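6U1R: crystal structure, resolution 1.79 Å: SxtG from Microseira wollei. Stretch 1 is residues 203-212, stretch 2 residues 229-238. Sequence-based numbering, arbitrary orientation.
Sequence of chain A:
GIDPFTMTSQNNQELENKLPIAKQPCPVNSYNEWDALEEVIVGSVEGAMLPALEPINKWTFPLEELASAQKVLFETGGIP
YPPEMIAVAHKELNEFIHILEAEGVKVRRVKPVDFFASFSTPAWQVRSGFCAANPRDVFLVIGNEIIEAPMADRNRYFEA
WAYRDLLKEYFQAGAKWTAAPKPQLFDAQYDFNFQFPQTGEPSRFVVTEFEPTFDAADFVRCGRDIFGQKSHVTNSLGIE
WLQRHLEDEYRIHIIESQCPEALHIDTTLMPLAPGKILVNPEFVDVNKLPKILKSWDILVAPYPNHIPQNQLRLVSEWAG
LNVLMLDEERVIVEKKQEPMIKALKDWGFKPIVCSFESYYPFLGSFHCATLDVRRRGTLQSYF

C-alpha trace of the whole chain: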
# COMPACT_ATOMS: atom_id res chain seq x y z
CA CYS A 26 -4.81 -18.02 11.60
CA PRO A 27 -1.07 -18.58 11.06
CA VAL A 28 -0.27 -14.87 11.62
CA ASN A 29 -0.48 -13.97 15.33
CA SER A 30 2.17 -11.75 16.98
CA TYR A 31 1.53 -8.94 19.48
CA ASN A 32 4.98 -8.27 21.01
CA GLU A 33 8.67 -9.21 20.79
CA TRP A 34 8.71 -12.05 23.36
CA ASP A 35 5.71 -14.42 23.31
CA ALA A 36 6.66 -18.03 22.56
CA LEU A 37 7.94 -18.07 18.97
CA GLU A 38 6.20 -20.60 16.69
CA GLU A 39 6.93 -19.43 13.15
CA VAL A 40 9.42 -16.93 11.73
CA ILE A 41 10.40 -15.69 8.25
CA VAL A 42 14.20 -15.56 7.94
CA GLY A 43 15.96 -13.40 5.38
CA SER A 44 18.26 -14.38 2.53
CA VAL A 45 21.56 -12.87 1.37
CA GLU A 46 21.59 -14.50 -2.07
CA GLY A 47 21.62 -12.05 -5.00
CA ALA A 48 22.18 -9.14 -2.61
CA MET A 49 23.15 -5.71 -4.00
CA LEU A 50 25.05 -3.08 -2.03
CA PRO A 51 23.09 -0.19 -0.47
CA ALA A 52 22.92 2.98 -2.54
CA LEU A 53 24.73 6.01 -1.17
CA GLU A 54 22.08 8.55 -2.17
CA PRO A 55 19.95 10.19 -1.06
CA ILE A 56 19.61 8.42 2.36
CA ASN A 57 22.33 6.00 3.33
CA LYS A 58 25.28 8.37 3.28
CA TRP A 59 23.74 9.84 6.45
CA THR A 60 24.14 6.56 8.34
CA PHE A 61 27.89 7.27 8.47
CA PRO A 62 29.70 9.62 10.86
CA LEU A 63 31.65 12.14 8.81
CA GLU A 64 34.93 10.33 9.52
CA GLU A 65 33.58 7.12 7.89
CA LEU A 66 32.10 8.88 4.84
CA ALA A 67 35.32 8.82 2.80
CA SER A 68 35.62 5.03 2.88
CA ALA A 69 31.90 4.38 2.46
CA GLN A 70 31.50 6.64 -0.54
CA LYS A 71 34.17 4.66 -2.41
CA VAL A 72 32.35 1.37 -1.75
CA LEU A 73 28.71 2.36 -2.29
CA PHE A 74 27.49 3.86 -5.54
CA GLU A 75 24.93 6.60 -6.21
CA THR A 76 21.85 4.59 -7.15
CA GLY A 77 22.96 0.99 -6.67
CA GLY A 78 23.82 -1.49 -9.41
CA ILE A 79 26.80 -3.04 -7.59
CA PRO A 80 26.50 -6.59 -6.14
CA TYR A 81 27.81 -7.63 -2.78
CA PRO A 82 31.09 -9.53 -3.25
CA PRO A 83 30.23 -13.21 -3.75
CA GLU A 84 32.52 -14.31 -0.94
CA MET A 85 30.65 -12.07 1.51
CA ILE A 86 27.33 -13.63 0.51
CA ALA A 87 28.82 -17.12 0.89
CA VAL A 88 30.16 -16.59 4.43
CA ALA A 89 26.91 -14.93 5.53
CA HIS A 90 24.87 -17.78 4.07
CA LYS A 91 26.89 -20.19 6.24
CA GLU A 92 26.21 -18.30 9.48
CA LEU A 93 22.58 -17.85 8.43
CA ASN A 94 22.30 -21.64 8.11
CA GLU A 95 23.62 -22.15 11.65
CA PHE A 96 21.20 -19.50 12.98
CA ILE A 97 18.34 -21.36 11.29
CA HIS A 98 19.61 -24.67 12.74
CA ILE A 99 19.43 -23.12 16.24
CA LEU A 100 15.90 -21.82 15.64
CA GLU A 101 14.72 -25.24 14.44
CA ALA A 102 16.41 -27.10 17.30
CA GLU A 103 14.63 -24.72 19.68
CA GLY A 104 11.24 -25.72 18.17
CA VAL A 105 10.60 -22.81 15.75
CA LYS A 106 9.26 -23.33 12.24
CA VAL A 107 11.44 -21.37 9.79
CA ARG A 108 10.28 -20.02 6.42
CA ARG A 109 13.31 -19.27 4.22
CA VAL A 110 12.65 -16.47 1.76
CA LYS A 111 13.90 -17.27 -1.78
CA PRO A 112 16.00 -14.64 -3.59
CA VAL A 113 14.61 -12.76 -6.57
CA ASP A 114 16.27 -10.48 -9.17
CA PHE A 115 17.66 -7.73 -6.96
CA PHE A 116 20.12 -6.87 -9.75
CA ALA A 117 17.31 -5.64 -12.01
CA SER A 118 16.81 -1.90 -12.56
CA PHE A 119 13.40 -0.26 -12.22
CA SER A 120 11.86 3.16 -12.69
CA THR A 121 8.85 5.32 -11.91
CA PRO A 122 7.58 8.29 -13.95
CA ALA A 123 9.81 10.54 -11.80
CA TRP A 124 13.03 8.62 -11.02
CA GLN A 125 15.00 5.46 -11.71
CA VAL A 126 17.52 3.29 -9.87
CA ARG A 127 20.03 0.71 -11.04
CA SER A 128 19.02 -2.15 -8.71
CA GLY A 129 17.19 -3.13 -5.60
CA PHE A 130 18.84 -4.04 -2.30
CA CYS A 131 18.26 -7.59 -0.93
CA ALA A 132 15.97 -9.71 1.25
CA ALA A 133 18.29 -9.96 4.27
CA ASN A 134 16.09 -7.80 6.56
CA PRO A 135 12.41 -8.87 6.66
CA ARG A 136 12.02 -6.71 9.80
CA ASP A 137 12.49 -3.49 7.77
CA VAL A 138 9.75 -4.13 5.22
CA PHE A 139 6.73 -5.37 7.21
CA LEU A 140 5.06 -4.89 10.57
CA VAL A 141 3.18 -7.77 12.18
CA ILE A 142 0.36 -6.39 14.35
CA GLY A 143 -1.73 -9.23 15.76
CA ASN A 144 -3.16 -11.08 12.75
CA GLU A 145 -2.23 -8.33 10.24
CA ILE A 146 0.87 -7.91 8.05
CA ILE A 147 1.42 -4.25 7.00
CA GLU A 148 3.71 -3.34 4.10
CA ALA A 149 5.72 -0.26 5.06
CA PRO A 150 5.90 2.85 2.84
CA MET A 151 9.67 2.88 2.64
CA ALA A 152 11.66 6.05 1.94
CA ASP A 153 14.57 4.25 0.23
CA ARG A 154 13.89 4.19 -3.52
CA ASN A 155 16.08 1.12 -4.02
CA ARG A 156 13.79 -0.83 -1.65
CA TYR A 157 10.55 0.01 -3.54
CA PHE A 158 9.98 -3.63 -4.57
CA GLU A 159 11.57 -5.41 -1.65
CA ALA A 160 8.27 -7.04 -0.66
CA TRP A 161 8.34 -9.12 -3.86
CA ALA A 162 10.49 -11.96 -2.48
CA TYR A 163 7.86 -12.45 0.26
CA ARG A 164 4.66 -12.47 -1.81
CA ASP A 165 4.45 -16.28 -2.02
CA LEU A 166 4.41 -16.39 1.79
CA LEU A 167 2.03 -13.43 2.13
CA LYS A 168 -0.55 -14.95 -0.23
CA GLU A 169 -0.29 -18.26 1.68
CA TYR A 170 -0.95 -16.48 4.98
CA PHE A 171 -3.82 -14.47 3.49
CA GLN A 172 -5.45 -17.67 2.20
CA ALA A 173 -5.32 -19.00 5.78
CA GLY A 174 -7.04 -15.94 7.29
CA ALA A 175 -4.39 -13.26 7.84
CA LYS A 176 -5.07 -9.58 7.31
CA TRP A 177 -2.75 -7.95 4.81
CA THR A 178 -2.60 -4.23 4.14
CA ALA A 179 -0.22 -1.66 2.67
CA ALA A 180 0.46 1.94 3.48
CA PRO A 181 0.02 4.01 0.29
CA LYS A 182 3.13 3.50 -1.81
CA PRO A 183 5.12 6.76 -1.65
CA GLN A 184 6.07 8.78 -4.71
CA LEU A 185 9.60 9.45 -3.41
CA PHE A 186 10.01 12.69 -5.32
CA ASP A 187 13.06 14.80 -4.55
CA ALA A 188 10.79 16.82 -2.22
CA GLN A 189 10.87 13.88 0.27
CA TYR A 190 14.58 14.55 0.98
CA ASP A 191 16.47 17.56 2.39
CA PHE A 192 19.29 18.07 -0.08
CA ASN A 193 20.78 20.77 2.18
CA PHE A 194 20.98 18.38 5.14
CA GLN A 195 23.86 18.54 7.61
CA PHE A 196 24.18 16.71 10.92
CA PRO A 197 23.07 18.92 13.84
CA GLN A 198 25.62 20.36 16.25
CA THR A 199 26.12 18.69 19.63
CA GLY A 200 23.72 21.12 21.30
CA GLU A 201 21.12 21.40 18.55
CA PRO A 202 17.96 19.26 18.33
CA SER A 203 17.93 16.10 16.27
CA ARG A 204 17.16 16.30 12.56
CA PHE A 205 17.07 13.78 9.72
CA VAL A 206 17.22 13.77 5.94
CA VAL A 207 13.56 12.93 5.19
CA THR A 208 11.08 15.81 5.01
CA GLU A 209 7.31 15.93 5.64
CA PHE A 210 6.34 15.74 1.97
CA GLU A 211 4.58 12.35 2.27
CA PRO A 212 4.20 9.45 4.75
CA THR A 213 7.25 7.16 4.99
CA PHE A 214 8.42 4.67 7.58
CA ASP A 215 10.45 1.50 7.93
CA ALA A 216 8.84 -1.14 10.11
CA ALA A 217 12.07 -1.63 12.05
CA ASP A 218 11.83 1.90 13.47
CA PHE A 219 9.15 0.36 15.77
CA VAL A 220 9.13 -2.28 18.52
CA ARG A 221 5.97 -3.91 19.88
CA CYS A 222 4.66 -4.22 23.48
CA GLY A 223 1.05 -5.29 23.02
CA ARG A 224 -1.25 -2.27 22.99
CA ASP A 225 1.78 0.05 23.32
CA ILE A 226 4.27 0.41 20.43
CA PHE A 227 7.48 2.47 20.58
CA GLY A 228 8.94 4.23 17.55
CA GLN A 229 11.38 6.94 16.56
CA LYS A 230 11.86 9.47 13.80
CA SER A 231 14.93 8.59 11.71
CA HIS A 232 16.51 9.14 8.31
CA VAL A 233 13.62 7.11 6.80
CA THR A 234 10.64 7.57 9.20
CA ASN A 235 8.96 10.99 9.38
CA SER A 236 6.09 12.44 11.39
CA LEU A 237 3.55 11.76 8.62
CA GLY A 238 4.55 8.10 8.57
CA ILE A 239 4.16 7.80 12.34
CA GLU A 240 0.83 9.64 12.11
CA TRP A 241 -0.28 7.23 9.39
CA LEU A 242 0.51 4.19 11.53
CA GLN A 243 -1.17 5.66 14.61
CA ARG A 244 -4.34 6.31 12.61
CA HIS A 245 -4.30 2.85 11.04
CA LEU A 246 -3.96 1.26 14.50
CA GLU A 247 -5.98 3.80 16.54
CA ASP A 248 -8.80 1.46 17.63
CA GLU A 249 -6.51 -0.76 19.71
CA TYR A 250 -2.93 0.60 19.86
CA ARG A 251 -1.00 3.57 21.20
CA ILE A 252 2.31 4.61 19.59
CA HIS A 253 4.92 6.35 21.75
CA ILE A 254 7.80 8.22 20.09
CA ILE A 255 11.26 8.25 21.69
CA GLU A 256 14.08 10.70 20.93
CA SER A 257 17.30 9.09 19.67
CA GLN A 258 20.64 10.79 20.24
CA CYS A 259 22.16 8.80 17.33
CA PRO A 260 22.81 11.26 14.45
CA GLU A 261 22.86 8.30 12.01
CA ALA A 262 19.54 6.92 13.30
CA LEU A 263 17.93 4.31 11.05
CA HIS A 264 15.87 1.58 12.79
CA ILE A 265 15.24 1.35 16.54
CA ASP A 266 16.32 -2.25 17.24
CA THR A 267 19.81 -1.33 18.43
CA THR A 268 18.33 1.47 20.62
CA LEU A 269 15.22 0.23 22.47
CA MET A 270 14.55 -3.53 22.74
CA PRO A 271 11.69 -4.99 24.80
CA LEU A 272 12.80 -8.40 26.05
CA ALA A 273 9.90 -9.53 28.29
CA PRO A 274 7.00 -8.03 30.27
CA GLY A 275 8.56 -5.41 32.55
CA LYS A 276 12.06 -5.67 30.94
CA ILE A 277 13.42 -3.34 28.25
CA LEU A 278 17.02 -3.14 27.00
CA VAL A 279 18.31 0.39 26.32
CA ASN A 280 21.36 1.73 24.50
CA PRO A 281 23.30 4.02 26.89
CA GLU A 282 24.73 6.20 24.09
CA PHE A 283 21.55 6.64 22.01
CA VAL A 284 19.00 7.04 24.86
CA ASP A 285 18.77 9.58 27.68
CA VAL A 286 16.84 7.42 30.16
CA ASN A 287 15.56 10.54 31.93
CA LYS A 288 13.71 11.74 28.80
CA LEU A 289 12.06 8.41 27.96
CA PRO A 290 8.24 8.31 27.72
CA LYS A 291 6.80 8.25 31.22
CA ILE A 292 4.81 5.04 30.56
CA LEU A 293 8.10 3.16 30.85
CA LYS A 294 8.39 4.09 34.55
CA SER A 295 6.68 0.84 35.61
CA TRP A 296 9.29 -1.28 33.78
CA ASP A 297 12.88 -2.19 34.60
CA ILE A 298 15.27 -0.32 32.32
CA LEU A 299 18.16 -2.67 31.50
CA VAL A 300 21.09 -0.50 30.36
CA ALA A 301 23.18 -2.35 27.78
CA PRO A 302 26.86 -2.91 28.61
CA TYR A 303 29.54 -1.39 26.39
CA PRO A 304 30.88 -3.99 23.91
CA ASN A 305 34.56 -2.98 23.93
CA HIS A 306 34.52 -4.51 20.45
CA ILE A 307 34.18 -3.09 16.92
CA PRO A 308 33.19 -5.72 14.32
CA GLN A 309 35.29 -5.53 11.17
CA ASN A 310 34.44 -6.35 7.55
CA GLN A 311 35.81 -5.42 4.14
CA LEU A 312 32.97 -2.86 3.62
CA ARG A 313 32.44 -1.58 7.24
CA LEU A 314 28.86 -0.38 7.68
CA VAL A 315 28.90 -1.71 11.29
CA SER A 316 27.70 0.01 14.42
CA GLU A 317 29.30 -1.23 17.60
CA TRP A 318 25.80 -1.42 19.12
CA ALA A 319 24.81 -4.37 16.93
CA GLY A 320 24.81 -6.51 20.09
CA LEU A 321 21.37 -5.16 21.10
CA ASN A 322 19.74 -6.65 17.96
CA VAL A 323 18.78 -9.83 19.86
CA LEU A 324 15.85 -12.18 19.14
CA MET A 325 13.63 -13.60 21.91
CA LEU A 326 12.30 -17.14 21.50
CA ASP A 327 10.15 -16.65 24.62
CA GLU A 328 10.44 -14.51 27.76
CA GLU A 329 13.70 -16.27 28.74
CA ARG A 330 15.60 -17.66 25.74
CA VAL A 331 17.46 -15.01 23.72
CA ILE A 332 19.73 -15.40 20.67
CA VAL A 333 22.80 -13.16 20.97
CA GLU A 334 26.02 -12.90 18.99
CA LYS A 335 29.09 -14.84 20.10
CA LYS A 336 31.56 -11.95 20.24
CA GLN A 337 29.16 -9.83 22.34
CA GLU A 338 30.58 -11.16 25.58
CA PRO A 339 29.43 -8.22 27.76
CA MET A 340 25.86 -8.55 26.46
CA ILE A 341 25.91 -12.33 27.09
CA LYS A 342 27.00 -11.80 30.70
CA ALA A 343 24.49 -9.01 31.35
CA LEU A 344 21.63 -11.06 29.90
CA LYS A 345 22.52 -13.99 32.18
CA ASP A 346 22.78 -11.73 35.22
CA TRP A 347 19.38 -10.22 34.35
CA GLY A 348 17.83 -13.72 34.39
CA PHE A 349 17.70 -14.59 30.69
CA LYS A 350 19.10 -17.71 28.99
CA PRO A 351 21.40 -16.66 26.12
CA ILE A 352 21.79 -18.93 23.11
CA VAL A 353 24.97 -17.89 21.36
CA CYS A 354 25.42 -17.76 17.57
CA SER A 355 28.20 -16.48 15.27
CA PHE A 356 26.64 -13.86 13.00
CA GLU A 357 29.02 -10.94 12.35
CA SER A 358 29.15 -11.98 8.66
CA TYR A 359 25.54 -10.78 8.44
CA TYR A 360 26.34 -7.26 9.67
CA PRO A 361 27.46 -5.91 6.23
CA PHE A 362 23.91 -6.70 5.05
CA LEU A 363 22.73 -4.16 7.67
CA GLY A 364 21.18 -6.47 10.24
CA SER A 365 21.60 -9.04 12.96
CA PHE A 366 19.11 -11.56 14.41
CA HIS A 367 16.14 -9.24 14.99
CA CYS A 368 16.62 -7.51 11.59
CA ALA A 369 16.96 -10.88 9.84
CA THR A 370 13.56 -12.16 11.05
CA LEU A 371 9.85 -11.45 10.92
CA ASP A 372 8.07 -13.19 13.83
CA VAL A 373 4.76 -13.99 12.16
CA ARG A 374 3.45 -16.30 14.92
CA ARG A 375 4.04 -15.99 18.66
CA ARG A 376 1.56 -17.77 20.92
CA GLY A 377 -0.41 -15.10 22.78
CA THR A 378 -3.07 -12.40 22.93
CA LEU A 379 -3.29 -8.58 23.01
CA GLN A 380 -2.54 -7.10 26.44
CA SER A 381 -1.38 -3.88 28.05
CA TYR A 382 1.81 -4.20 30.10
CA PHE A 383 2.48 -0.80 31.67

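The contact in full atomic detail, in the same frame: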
# COMPACT_ATOMS: atom_id res chain seq x y z
N SER A 203 17.74 17.10 17.31
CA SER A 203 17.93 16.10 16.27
C SER A 203 17.22 16.52 14.99
O SER A 203 16.24 17.27 15.01
CB SER A 203 17.43 14.74 16.73
OG SER A 203 16.03 14.76 16.97
N ARG A 204 17.71 16.01 13.87
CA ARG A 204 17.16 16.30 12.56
C ARG A 204 17.61 15.18 11.64
O ARG A 204 18.68 14.60 11.84
CB ARG A 204 17.63 17.66 12.03
CG ARG A 204 17.09 18.85 12.85
CD ARG A 204 17.38 20.20 12.23
NE ARG A 204 18.80 20.54 12.21
CZ ARG A 204 19.65 20.18 11.25
NH1 ARG A 204 19.21 19.46 10.22
NH2 ARG A 204 20.93 20.53 11.32
N PHE A 205 16.79 14.87 10.64
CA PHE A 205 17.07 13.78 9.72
C PHE A 205 16.80 14.22 8.30
O PHE A 205 16.21 15.28 8.06
CB PHE A 205 16.25 12.54 10.10
CG PHE A 205 16.45 12.13 11.51
CD1 PHE A 205 17.61 11.50 11.89
CD2 PHE A 205 15.49 12.42 12.46
CE1 PHE A 205 17.82 11.14 13.20
CE2 PHE A 205 15.70 12.07 13.78
CZ PHE A 205 16.86 11.43 14.15
N VAL A 206 17.21 13.37 7.35
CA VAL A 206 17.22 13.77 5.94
C VAL A 206 15.82 13.76 5.31
O VAL A 206 15.56 14.52 4.37
CB VAL A 206 18.20 12.89 5.14
CG1 VAL A 206 17.71 11.48 5.04
CG2 VAL A 206 18.45 13.47 3.75
N VAL A 207 14.89 12.91 5.78
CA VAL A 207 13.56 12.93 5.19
C VAL A 207 12.80 14.16 5.66
O VAL A 207 13.00 14.66 6.79
CB VAL A 207 12.74 11.65 5.48
CG1 VAL A 207 13.19 10.50 4.58
CG2 VAL A 207 12.77 11.29 6.93
N THR A 208 11.92 14.65 4.79
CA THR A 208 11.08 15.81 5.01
C THR A 208 9.69 15.34 5.42
O THR A 208 9.48 14.15 5.73
CB THR A 208 10.98 16.66 3.74
OG1 THR A 208 10.24 15.93 2.76
CG2 THR A 208 12.36 17.00 3.20
N GLU A 209 8.72 16.26 5.40
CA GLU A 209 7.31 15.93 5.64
C GLU A 209 6.47 16.00 4.38
O GLU A 209 5.27 16.30 4.43
CB GLU A 209 6.74 16.85 6.73
CG GLU A 209 7.40 16.65 8.11
CD GLU A 209 7.21 15.25 8.68
OE1 GLU A 209 6.14 14.64 8.43
OE2 GLU A 209 8.12 14.77 9.40
N PHE A 210 7.07 15.71 3.22
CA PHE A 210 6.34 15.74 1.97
C PHE A 210 5.24 14.67 1.91
O PHE A 210 4.11 14.95 1.49
CB PHE A 210 7.34 15.62 0.82
CG PHE A 210 6.75 15.30 -0.51
CD1 PHE A 210 6.08 16.27 -1.24
CD2 PHE A 210 6.90 14.04 -1.05
CE1 PHE A 210 5.55 15.98 -2.48
CE2 PHE A 210 6.37 13.73 -2.28
CZ PHE A 210 5.69 14.71 -3.00
N GLU A 211 5.55 13.44 2.33
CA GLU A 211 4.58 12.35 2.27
C GLU A 211 4.91 11.32 3.34
O GLU A 211 6.03 11.29 3.87
CB GLU A 211 4.57 11.69 0.89
CG GLU A 211 5.80 10.86 0.63
CD GLU A 211 5.91 10.44 -0.82
OE1 GLU A 211 4.87 10.24 -1.49
OE2 GLU A 211 7.07 10.33 -1.26
N PRO A 212 3.96 10.44 3.67
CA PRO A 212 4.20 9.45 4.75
C PRO A 212 5.23 8.41 4.34
O PRO A 212 5.04 7.71 3.34
CB PRO A 212 2.82 8.81 4.95
CG PRO A 212 1.83 9.71 4.33
CD PRO A 212 2.54 10.49 3.27
N GLN A 229 10.56 5.74 16.63
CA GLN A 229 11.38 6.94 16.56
C GLN A 229 11.30 7.53 15.15
O GLN A 229 11.10 6.80 14.18
CB GLN A 229 12.86 6.64 16.88
CG GLN A 229 13.46 5.61 15.91
CD GLN A 229 14.95 5.38 16.07
OE1 GLN A 229 15.55 5.76 17.08
NE2 GLN A 229 15.55 4.73 15.06
N LYS A 230 11.47 8.85 15.06
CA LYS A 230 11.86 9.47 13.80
C LYS A 230 13.29 9.07 13.45
O LYS A 230 14.10 8.78 14.33
CB LYS A 230 11.73 10.99 13.90
CG LYS A 230 10.28 11.50 14.07
CD LYS A 230 10.20 13.03 14.12
CE LYS A 230 10.23 13.62 12.72
NZ LYS A 230 10.15 15.09 12.76
N SER A 231 13.61 9.03 12.16
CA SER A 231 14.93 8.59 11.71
C SER A 231 15.18 9.15 10.32
O SER A 231 14.39 9.95 9.81
CB SER A 231 15.02 7.06 11.68
OG SER A 231 14.24 6.58 10.62
N HIS A 232 16.28 8.73 9.69
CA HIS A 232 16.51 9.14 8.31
C HIS A 232 15.52 8.55 7.32
O HIS A 232 15.54 8.99 6.16
CB HIS A 232 17.93 8.80 7.90
CG HIS A 232 18.94 9.69 8.55
ND1 HIS A 232 18.95 11.05 8.36
CD2 HIS A 232 19.95 9.42 9.42
CE1 HIS A 232 19.94 11.58 9.06
NE2 HIS A 232 20.56 10.62 9.71
N VAL A 233 14.64 7.62 7.71
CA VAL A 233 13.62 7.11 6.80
C VAL A 233 12.19 7.25 7.32
O VAL A 233 11.26 7.14 6.52
CB VAL A 233 13.90 5.63 6.42
CG1 VAL A 233 15.24 5.51 5.71
CG2 VAL A 233 13.83 4.73 7.65
N THR A 234 11.98 7.51 8.61
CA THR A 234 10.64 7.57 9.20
C THR A 234 10.36 9.01 9.63
O THR A 234 11.10 9.55 10.45
CB THR A 234 10.53 6.61 10.40
OG1 THR A 234 10.63 5.25 9.94
CG2 THR A 234 9.20 6.78 11.11
N ASN A 235 9.32 9.62 9.06
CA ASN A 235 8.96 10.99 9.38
C ASN A 235 7.66 11.05 10.18
O ASN A 235 7.05 10.03 10.53
CB ASN A 235 8.87 11.85 8.10
CG ASN A 235 7.79 11.41 7.14
OD1 ASN A 235 7.05 10.45 7.37
ND2 ASN A 235 7.69 12.12 6.02
N SER A 236 7.26 12.27 10.54
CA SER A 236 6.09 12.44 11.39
C SER A 236 4.82 11.98 10.68
O SER A 236 3.93 11.40 11.31
CB SER A 236 5.96 13.90 11.85
OG SER A 236 6.99 14.26 12.77
N LEU A 237 4.73 12.22 9.37
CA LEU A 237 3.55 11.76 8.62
C LEU A 237 3.44 10.24 8.64
O LEU A 237 2.34 9.68 8.70
CB LEU A 237 3.60 12.25 7.17
CG LEU A 237 3.16 13.69 6.83
CD1 LEU A 237 3.21 13.89 5.30
CD2 LEU A 237 1.78 14.00 7.37
N GLY A 238 4.58 9.55 8.53
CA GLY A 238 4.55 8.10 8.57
C GLY A 238 4.10 7.58 9.92
O GLY A 238 3.31 6.64 10.00
O HOH W 1 10.44 15.92 10.16

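The start of a helix leaves backbone NH groups without partners, and in SxtG a second segment of the chain, itself without regular structure, supplies them. The carboxylate of Glu209 straddles the first turn: Ser236 N donates to OE2 of Glu209 (2.9 Å) and Leu237 N donates to OE1 of Glu209 (3.0 Å). The next NH is capped from within, Gly238 N donating to Asn235 OD1 at 2.9 Å.

Asn235 turns this local cap into a tether. With chi1 near 64° (p), its amide directs OD1 to the helix while ND2 donates both to Thr208 O (2.7 Å) and to Glu211 O (2.8 Å), each bond nearly straight. An amide suits this buried site because it offers an acceptor and two donor hydrogens at once. Glu209 lies at the more exposed margin, where m rotamers at chi1 and chi2 bring its end in toward the helix. Its salt bridge to Lys230 is long, OE2 of Glu209 to NZ of Lys230 measuring 3.9 Å, but a water links the same two atoms, donating to OE2 and accepting from NZ, at 2.7 Å from each.

Farther along, aromatic packing takes over. Phe205 turns its edge to the face of His232, with centroids 5.0 Å apart and planes at 88°, while Ser231 CA sits over a face of the phenyl ring, 3.8 Å from its centroid. The imidazole also accepts at its edge, Val206 N donating to His232 ND1 (3.1 Å); its NE2 is satisfied elsewhere in the structure.

Apolar side chains fill the remainder. Val207 points toward the partner stretch, its CG1 3.2 Å from His232 O, a buried carbonyl with no polar partner in the model. At the other end, Pro212 CD meets Leu237 CD1 at 4.0 Å. Altogether 703 Å² is buried, counting both sides.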